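Local coordinates for hypothetical protein EF_2215 (Enterococcus faecalis, PDB 2NN5) that is of unknown function but belongs to the AHA1 family, related to the C-terminal domain of Hsp90 ATPase activators, and binds magnesium, at residues 27-32 and 36-41; 128-131 and 137-140. One frame throughout, in Å; residues are numbered along the deposited sequence. Where two conformers were deposited one is given.

Contact 1 (27-32 and 36-41); sequences DTFRLE and IYFGTE
Phe38 has CG anti to the backbone N (chi1 167°), which carries its ring alongside Phe29 and edge-on to Asp27. Phe29 has the other setting, with CG beside its own N (chi1 -51°), and the two side chains run side by side in the same direction. Their ring planes are 34° apart, and Phe29 CE2 comes 3.4 Å from Phe38 CD1. Asp27 sits at the edge of the Phe38 ring, its CG 3.9 Å from Phe38 CE1. Its OD1 takes a 2.7 Å hydrogen bond from Thr40 OG1, met nearly along the C-O axis, while OD2 bonds Tyr175 of helix 168-182. Leu31 CD1 meets Ile36 CG1 on the face that carries both phenylalanines. On the other face the Tyr37 ring lies across Glu32, whose OE1 is 3.7 Å from Tyr37 CE1. The backbones form an antiparallel ladder. Thr28 and Gly39 exchange two backbone bonds, and so do Arg30 and Tyr37, where Tyr37 N to Arg30 O is 2.8 Å. The chemistry implies a two-sided hairpin: its apolar face packs against helices 138-157 and 168-182, its other face carries polar groups, and the Asp27 carboxylate is held from both oxygens.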
loop_
_atom_site.group_PDB
_atom_site.type_symbol
_atom_site.label_atom_id
_atom_site.label_comp_id
_atom_site.label_asym_id
_atom_site.label_seq_id
_atom_site.Cartn_x
_atom_site.Cartn_y
_atom_site.Cartn_z
ATOM N N ASP A 27 5.359 2.477 11.006
ATOM C CA ASP A 27 4.231 1.526 11.069
ATOM C C ASP A 27 3.481 1.679 12.381
ATOM O O ASP A 27 4.106 1.774 13.465
ATOM C CB ASP A 27 4.691 0.076 10.994
ATOM C CG ASP A 27 5.252 -0.321 9.621
ATOM O OD1 ASP A 27 5.163 0.443 8.628
ATOM O OD2 ASP A 27 5.710 -1.480 9.495
ATOM N N THR A 28 2.139 1.614 12.290
ATOM C CA THR A 28 1.288 1.721 13.446
ATOM C C THR A 28 0.187 0.635 13.349
ATOM O O THR A 28 -0.252 0.305 12.241
ATOM C CB THR A 28 0.793 3.127 13.284
ATOM O OG1 THR A 28 1.750 4.111 13.662
ATOM C CG2 THR A 28 -0.674 3.374 13.222
ATOM N N PHE A 29 -0.258 0.126 14.492
ATOM C CA PHE A 29 -1.261 -0.935 14.555
ATOM C C PHE A 29 -2.253 -0.658 15.667
ATOM O O PHE A 29 -1.875 -0.153 16.736
ATOM C CB PHE A 29 -0.601 -2.286 14.826
ATOM C CG PHE A 29 0.533 -2.584 13.903
ATOM C CD1 PHE A 29 1.803 -2.088 14.165
ATOM C CD2 PHE A 29 0.341 -3.329 12.766
ATOM C CE1 PHE A 29 2.865 -2.318 13.343
ATOM C CE2 PHE A 29 1.459 -3.537 11.891
ATOM C CZ PHE A 29 2.689 -3.038 12.228
ATOM N N ARG A 30 -3.494 -1.032 15.421
ATOM C CA ARG A 30 -4.495 -1.048 16.477
ATOM C C ARG A 30 -5.469 -2.183 16.256
ATOM O O ARG A 30 -5.683 -2.636 15.133
ATOM C CB ARG A 30 -5.238 0.279 16.511
ATOM C CG ARG A 30 -5.847 0.606 17.871
ATOM C CD ARG A 30 -6.899 1.698 17.771
ATOM N NE ARG A 30 -6.324 3.013 17.477
ATOM C CZ ARG A 30 -6.938 4.174 17.708
ATOM N NH1 ARG A 30 -8.147 4.203 18.252
ATOM N NH2 ARG A 30 -6.332 5.312 17.398
ATOM N N LEU A 31 -6.018 -2.675 17.372
ATOM C CA LEU A 31 -7.035 -3.744 17.337
ATOM C C LEU A 31 -8.280 -3.194 18.002
ATOM O O LEU A 31 -8.206 -2.714 19.138
ATOM C CB LEU A 31 -6.532 -5.010 18.066
ATOM C CG LEU A 31 -7.522 -6.179 18.221
ATOM C CD1 LEU A 31 -7.834 -6.813 16.874
ATOM C CD2 LEU A 31 -6.886 -7.253 19.166
ATOM N N GLU A 32 -9.398 -3.233 17.277
ATOM C CA GLU A 32 -10.708 -2.819 17.842
ATOM C C GLU A 32 -11.723 -3.857 17.429
ATOM O O GLU A 32 -11.935 -4.064 16.256
ATOM C CB GLU A 32 -11.165 -1.416 17.357
ATOM C CG GLU A 32 -10.226 -0.237 17.638
ATOM C CD GLU A 32 -10.851 1.135 17.226
ATOM O OE1 GLU A 32 -11.689 1.221 16.277
ATOM O OE2 GLU A 32 -10.516 2.152 17.873
ATOM N N ILE A 36 -8.276 -5.347 12.711
ATOM C CA ILE A 36 -6.920 -4.776 12.821
ATOM C C ILE A 36 -6.849 -3.563 11.913
ATOM O O ILE A 36 -7.335 -3.602 10.764
ATOM C CB ILE A 36 -5.878 -5.822 12.446
ATOM C CG1 ILE A 36 -5.798 -6.848 13.591
ATOM C CG2 ILE A 36 -4.491 -5.182 12.257
ATOM C CD1 ILE A 36 -4.962 -8.029 13.333
ATOM N N TYR A 37 -6.308 -2.460 12.427
ATOM C CA TYR A 37 -6.023 -1.263 11.634
ATOM C C TYR A 37 -4.515 -1.095 11.519
ATOM O O TYR A 37 -3.787 -1.203 12.522
ATOM C CB TYR A 37 -6.639 -0.021 12.283
ATOM C CG TYR A 37 -8.165 -0.106 12.367
ATOM C CD1 TYR A 37 -8.803 -0.714 13.468
ATOM C CD2 TYR A 37 -8.967 0.369 11.310
ATOM C CE1 TYR A 37 -10.197 -0.820 13.522
ATOM C CE2 TYR A 37 -10.349 0.279 11.352
ATOM C CZ TYR A 37 -10.961 -0.327 12.458
ATOM O OH TYR A 37 -12.334 -0.371 12.472
ATOM N N PHE A 38 -4.051 -0.817 10.315
ATOM C CA PHE A 38 -2.627 -0.672 10.062
ATOM C C PHE A 38 -2.412 0.671 9.380
ATOM O O PHE A 38 -3.206 1.063 8.501
ATOM C CB PHE A 38 -2.196 -1.807 9.115
ATOM C CG PHE A 38 -0.793 -1.607 8.501
ATOM C CD1 PHE A 38 0.350 -1.551 9.317
ATOM C CD2 PHE A 38 -0.631 -1.535 7.124
ATOM C CE1 PHE A 38 1.621 -1.405 8.767
ATOM C CE2 PHE A 38 0.674 -1.360 6.531
ATOM C CZ PHE A 38 1.776 -1.301 7.364
ATOM N N GLY A 39 -1.346 1.356 9.759
ATOM C CA GLY A 39 -0.963 2.624 9.113
ATOM C C GLY A 39 0.528 2.608 8.887
ATOM O O GLY A 39 1.305 2.025 9.673
ATOM N N THR A 40 0.925 3.213 7.775
ATOM C CA THR A 40 2.364 3.467 7.581
ATOM C C THR A 40 2.527 4.697 6.690
ATOM O O THR A 40 1.546 5.271 6.251
ATOM C CB THR A 40 3.039 2.245 6.988
ATOM O OG1 THR A 40 4.455 2.415 6.995
ATOM C CG2 THR A 40 2.571 1.959 5.571
ATOM N N GLU A 41 3.767 5.101 6.501
ATOM C CA GLU A 41 4.037 6.299 5.709
ATOM C C GLU A 41 5.199 6.057 4.787
ATOM O O GLU A 41 6.149 5.356 5.160
ATOM C CB GLU A 41 4.443 7.472 6.660
ATOM C CG GLU A 41 3.509 7.740 7.762
ATOM C CD GLU A 41 3.952 8.910 8.630
ATOM O OE1 GLU A 41 5.150 9.362 8.556
ATOM O OE2 GLU A 41 3.081 9.376 9.412
HETATM O O HOH W 1 -13.596 -1.728 14.574
#

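Contact 2 (128-131 and 137-140); sequences ESLP and PRHK. With EDO (1,2-ethanediol), chain D.
Arg138 NH1 bonds two carbonyl oxygens, Leu130 O at 3.0 Å across the contact and Gln34 O. The N-H...O angle to Leu130 O is 160°. That oxygen lies in the plane of the guanidinium, at its edge. The donor is tilted 30° from the plane of the Leu130 carbonyl. One nitrogen thus joins the end of strand 121-130 to the turn between strands 28-32 and 35-44. A bend at chi3 (-69°) brings the guanidinium round to these carbonyls. Before the bend, the aliphatic part of Arg138 runs alongside Leu130, the two side chains heading opposite ways. Leu130 CB comes 3.5 Å from Arg138 CD, and Leu130 CD2 reaches Arg138 CB. Pro131 adds its carbonyl oxygen, 3.4 Å from Arg138 CD. A molecule of 1,2-ethanediol, probably from the crystallisation liquor, takes up another part of the guanidinium. Its O2 accepts a bond from Arg138 NH2 at 2.9 Å and a weak one from NE. Its O1 is hydrogen-bonded to His139 ND1 at 2.8 Å, in the ring plane, and weakly to His139 N. Pro137 is the N-cap residue of helix 138-157. The contact therefore joins a strand end to the first turn of the long helix that follows, consistent with the helix-grip architecture of the SRPBCC superfamily, in which a long helix packs on a curved antiparallel sheet.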
loop_
_atom_site.group_PDB
_atom_site.type_symbol
_atom_site.label_atom_id
_atom_site.label_comp_id
_atom_site.label_asym_id
_atom_site.label_seq_id
_atom_site.Cartn_x
_atom_site.Cartn_y
_atom_site.Cartn_z
ATOM N N GLU A 128 -5.156 0.983 6.562
ATOM C CA GLU A 128 -5.911 -0.180 6.101
ATOM C C GLU A 128 -6.732 -0.755 7.242
ATOM O O GLU A 128 -6.274 -0.777 8.399
ATOM C CB GLU A 128 -4.927 -1.242 5.587
ATOM C CG GLU A 128 -5.582 -2.531 5.057
ATOM C CD GLU A 128 -4.604 -3.588 4.575
ATOM O OE1 GLU A 128 -3.386 -3.508 4.869
ATOM O OE2 GLU A 128 -5.103 -4.557 3.939
ATOM N N SER A 129 -7.936 -1.234 6.902
ATOM C CA SER A 129 -8.827 -1.950 7.856
ATOM C C SER A 129 -8.833 -3.403 7.430
ATOM O O SER A 129 -9.146 -3.693 6.255
ATOM C CB SER A 129 -10.254 -1.389 7.813
ATOM O OG SER A 129 -11.135 -2.135 8.660
ATOM N N LEU A 130 -8.530 -4.298 8.366
ATOM C CA LEU A 130 -8.499 -5.747 8.118
ATOM C C LEU A 130 -9.384 -6.485 9.114
ATOM O O LEU A 130 -8.963 -6.827 10.221
ATOM C CB LEU A 130 -7.047 -6.305 8.189
ATOM C CG LEU A 130 -6.002 -5.567 7.339
ATOM C CD1 LEU A 130 -5.336 -4.383 8.093
ATOM C CD2 LEU A 130 -4.946 -6.568 6.902
ATOM N N PRO A 131 -10.638 -6.672 8.728
ATOM C CA PRO A 131 -11.551 -7.401 9.619
ATOM C C PRO A 131 -11.119 -8.842 9.779
ATOM O O PRO A 131 -10.281 -9.354 9.003
ATOM C CB PRO A 131 -12.896 -7.296 8.894
ATOM C CG PRO A 131 -12.769 -6.093 8.001
ATOM C CD PRO A 131 -11.341 -6.177 7.514
ATOM N N PRO A 137 -4.172 -14.312 5.466
ATOM C CA PRO A 137 -3.765 -13.999 6.864
ATOM C C PRO A 137 -3.329 -12.534 6.946
ATOM O O PRO A 137 -2.609 -12.052 6.068
ATOM C CB PRO A 137 -2.611 -14.951 7.134
ATOM C CG PRO A 137 -2.893 -16.141 6.153
ATOM C CD PRO A 137 -3.450 -15.484 4.914
ATOM N N ARG A 138 -3.836 -11.836 7.941
ATOM C CA ARG A 138 -3.670 -10.365 7.946
ATOM C C ARG A 138 -2.236 -9.908 7.984
ATOM O O ARG A 138 -1.914 -8.898 7.352
ATOM C CB ARG A 138 -4.507 -9.795 9.044
ATOM C CG ARG A 138 -5.980 -9.927 8.655
ATOM C CD ARG A 138 -6.910 -9.469 9.701
ATOM N NE ARG A 138 -6.858 -10.384 10.837
ATOM C CZ ARG A 138 -7.573 -10.184 11.930
ATOM N NH1 ARG A 138 -8.362 -9.109 12.040
ATOM N NH2 ARG A 138 -7.481 -11.051 12.940
ATOM N N HIS A 139 -1.361 -10.637 8.707
ATOM C CA HIS A 139 0.028 -10.204 8.758
ATOM C C HIS A 139 0.705 -10.367 7.380
ATOM O O HIS A 139 1.674 -9.649 7.046
ATOM C CB HIS A 139 0.784 -10.959 9.849
ATOM C CG HIS A 139 0.839 -12.425 9.626
ATOM N ND1 HIS A 139 -0.232 -13.268 9.852
ATOM C CD2 HIS A 139 1.854 -13.200 9.203
ATOM C CE1 HIS A 139 0.135 -14.504 9.556
ATOM N NE2 HIS A 139 1.402 -14.490 9.202
ATOM N N LYS A 140 0.239 -11.338 6.587
ATOM C CA LYS A 140 0.807 -11.511 5.242
ATOM C C LYS A 140 0.329 -10.425 4.307
ATOM O O LYS A 140 1.079 -9.976 3.435
ATOM C CB LYS A 140 0.465 -12.873 4.618
ATOM C CG LYS A 140 1.222 -14.015 5.204
ATOM C CD LYS A 140 1.066 -15.323 4.404
ATOM C CE LYS A 140 -0.182 -15.428 3.524
ATOM N NZ LYS A 140 -0.025 -14.917 2.110
HETATM C C1 EDO D . -2.698 -12.430 12.564
HETATM O O1 EDO D . -2.619 -12.547 11.148
HETATM C C2 EDO D . -4.006 -11.770 12.991
HETATM O O2 EDO D . -5.064 -12.551 12.478
#

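How the contacts relate
From the N terminus, contact 1 comes first and closes the short turn of the hairpin formed by strands 28-32 and 35-44. The chain then passes through most of the sheet before contact 2 closes the loop from strand 121-130 into helix 138-157. The two loops follow in series and neither nests in the other. They meet because strands 35-44 and 121-130 are neighbours. Ile36 O lies 2.8 Å from Leu130 N, and Phe38 O is equally close to Glu128 N, both probable hydrogen bonds. Ile36 also packs its CD1 on Arg138. Together the contacts tie the edge hairpin, strand 121-130 and the start of helix 138-157 into one side of the fold.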